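Local coordinates for Poly(A) RNA polymerase protein 2 (Saccharomyces cerevisiae, PDB 3NYB) that is the polymerase of TRAMP, an RNA surveillance complex, and probably adds poly(A) tails to RNAs, at residues S101-K106 and I123-P128. The protein carries 1 engineered substitution. Sequence-based numbering, arbitrary orientation.
Sequences SHLKKK and IKFVEP
Ile123 holds CG1 anti to its backbone N (chi1 178°), and with chi2 also near trans the extended branch carries CD1 out from the strand to Leu103. Two residues along, Phe125 places CG between its own backbone N and carbonyl carbon (chi1 67°), which turns a ring face to the same leucine. A single methyl, Leu103 CD2, makes both contacts. Leu103 CD2 lies 4.0 Å from Ile123 CD1, methyl against methyl. Phe125 CE2 is 3.9 Å from the same Leu103 CD2. Over the aromatic face this is a CH-pi contact: Leu103 CD2 stands 4.2 Å from the centroid of the Phe125 ring, 25° off the ring normal, displaced toward the CE2 and CZ rim. The leucine and phenylalanine side chains cross at roughly a right angle.

No hydrogen bond joins the two segments, and all three touching residues are buried, which suits their hydrocarbon side chains. Leucine is wholly apolar and carries its terminal methyls out from the helix, so one of them can meet both strand residues; isoleucine reaches across with its longer branch, while phenylalanine supplies a broad flat surface.

The contact packs the C-terminal end of helix 92-105 against strand 121-127 in the palm domain of this nucleotidyltransferase. Backbone hydrogen bonds tie Ile123 to Val136 and Phe125 to Ile134 on antiparallel strand 132-137, while the Lys124 backbone is hydrogen-bonded to that of Glu113 on edge strand 113-116. Phe125 also touches Ile49, bringing helix 36-54 into the same apolar layer beside the sheet.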
loop_
_atom_site.group_PDB
_atom_site.type_symbol
_atom_site.label_atom_id
_atom_site.label_comp_id
_atom_site.label_asym_id
_atom_site.label_seq_id
_atom_site.Cartn_x
_atom_site.Cartn_y
_atom_site.Cartn_z
ATOM N N SER A 101 -15.737 24.856 16.476
ATOM C CA SER A 101 -16.191 26.224 16.663
ATOM C C SER A 101 -15.007 27.156 16.895
ATOM O O SER A 101 -14.955 28.255 16.350
ATOM C CB SER A 101 -17.149 26.288 17.841
ATOM O OG SER A 101 -18.143 27.245 17.615
ATOM N N HIS A 102 -14.039 26.694 17.678
ATOM C CA HIS A 102 -12.895 27.516 18.083
ATOM C C HIS A 102 -11.886 27.721 16.941
ATOM O O HIS A 102 -11.373 28.822 16.732
ATOM C CB HIS A 102 -12.233 26.885 19.318
ATOM C CG HIS A 102 -11.058 27.647 19.853
ATOM N ND1 HIS A 102 -9.833 27.059 20.079
ATOM C CD2 HIS A 102 -10.932 28.940 20.233
ATOM C CE1 HIS A 102 -8.996 27.959 20.564
ATOM N NE2 HIS A 102 -9.637 29.111 20.662
ATOM N N LEU A 103 -11.596 26.649 16.211
ATOM C CA LEU A 103 -10.699 26.729 15.065
ATOM C C LEU A 103 -11.203 27.749 14.045
ATOM O O LEU A 103 -10.439 28.584 13.559
ATOM C CB LEU A 103 -10.545 25.351 14.416
ATOM C CG LEU A 103 -9.321 24.531 14.817
ATOM C CD1 LEU A 103 -8.713 25.087 16.085
ATOM C CD2 LEU A 103 -9.630 23.040 14.948
ATOM N N LYS A 104 -12.496 27.679 13.738
ATOM C CA LYS A 104 -13.112 28.556 12.753
ATOM C C LYS A 104 -12.949 30.005 13.176
ATOM O O LYS A 104 -12.525 30.858 12.392
ATOM C CB LYS A 104 -14.600 28.240 12.627
ATOM C CG LYS A 104 -14.951 26.763 12.508
ATOM C CD LYS A 104 -15.424 26.387 11.103
ATOM C CE LYS A 104 -16.932 26.547 10.935
ATOM N NZ LYS A 104 -17.380 26.345 9.524
ATOM N N LYS A 105 -13.292 30.263 14.431
ATOM C CA LYS A 105 -13.227 31.594 15.023
ATOM C C LYS A 105 -11.804 32.178 15.016
ATOM O O LYS A 105 -11.595 33.338 14.643
ATOM C CB LYS A 105 -13.799 31.532 16.443
ATOM C CG LYS A 105 -13.861 32.855 17.180
ATOM C CD LYS A 105 -15.250 33.088 17.790
ATOM C CE LYS A 105 -15.337 34.409 18.557
ATOM N NZ LYS A 105 -14.780 34.329 19.940
ATOM N N LYS A 106 -10.828 31.363 15.400
ATOM C CA LYS A 106 -9.430 31.790 15.414
ATOM C C LYS A 106 -8.765 31.710 14.021
ATOM O O LYS A 106 -7.566 31.969 13.883
ATOM C CB LYS A 106 -8.634 30.965 16.440
ATOM C CG LYS A 106 -9.088 31.114 17.890
ATOM C CD LYS A 106 -8.358 32.245 18.592
ATOM C CE LYS A 106 -6.849 32.002 18.571
ATOM N NZ LYS A 106 -6.042 33.008 19.339
ATOM N N ILE A 123 -12.227 15.100 13.261
ATOM C CA ILE A 123 -12.486 16.430 12.724
ATOM C C ILE A 123 -11.444 16.736 11.629
ATOM O O ILE A 123 -10.231 16.723 11.881
ATOM C CB ILE A 123 -12.440 17.473 13.870
ATOM C CG1 ILE A 123 -12.660 18.877 13.357
ATOM C CG2 ILE A 123 -11.097 17.445 14.591
ATOM C CD1 ILE A 123 -12.048 19.909 14.275
ATOM N N LYS A 124 -11.912 16.968 10.407
ATOM C CA LYS A 124 -11.010 17.263 9.289
ATOM C C LYS A 124 -11.114 18.728 8.911
ATOM O O LYS A 124 -12.202 19.288 8.919
ATOM C CB LYS A 124 -11.368 16.427 8.062
ATOM C CG LYS A 124 -11.340 14.937 8.287
ATOM C CD LYS A 124 -12.044 14.217 7.145
ATOM C CE LYS A 124 -11.339 14.447 5.812
ATOM N NZ LYS A 124 -11.976 13.685 4.697
ATOM N N PHE A 125 -9.989 19.346 8.569
ATOM C CA PHE A 125 -9.990 20.735 8.126
ATOM C C PHE A 125 -8.702 21.111 7.395
ATOM O O PHE A 125 -7.800 20.294 7.235
ATOM C CB PHE A 125 -10.233 21.681 9.310
ATOM C CG PHE A 125 -9.111 21.703 10.314
ATOM C CD1 PHE A 125 -8.115 22.669 10.245
ATOM C CD2 PHE A 125 -9.048 20.751 11.328
ATOM C CE1 PHE A 125 -7.074 22.691 11.175
ATOM C CE2 PHE A 125 -8.015 20.761 12.259
ATOM C CZ PHE A 125 -7.024 21.732 12.186
ATOM N N VAL A 126 -8.629 22.358 6.949
ATOM C CA VAL A 126 -7.421 22.872 6.319
ATOM C C VAL A 126 -6.962 24.130 7.038
ATOM O O VAL A 126 -7.727 25.083 7.172
ATOM C CB VAL A 126 -7.667 23.204 4.830
ATOM C CG1 VAL A 126 -6.469 23.911 4.237
ATOM C CG2 VAL A 126 -7.973 21.941 4.045
ATOM N N GLU A 127 -5.724 24.138 7.512
ATOM C CA GLU A 127 -5.169 25.365 8.066
ATOM C C GLU A 127 -4.865 26.269 6.885
ATOM O O GLU A 127 -4.059 25.919 6.017
ATOM C CB GLU A 127 -3.915 25.102 8.893
ATOM C CG GLU A 127 -3.494 26.280 9.777
ATOM C CD GLU A 127 -2.716 27.345 9.020
ATOM O OE1 GLU A 127 -3.226 28.477 8.882
ATOM O OE2 GLU A 127 -1.592 27.051 8.560
ATOM N N PRO A 128 -5.537 27.426 6.843
ATOM C CA PRO A 128 -5.619 28.342 5.699
ATOM C C PRO A 128 -4.282 28.959 5.304
ATOM O O PRO A 128 -3.961 29.018 4.123
ATOM C CB PRO A 128 -6.570 29.434 6.194
ATOM C CG PRO A 128 -7.249 28.868 7.406
ATOM C CD PRO A 128 -6.278 27.925 8.011
#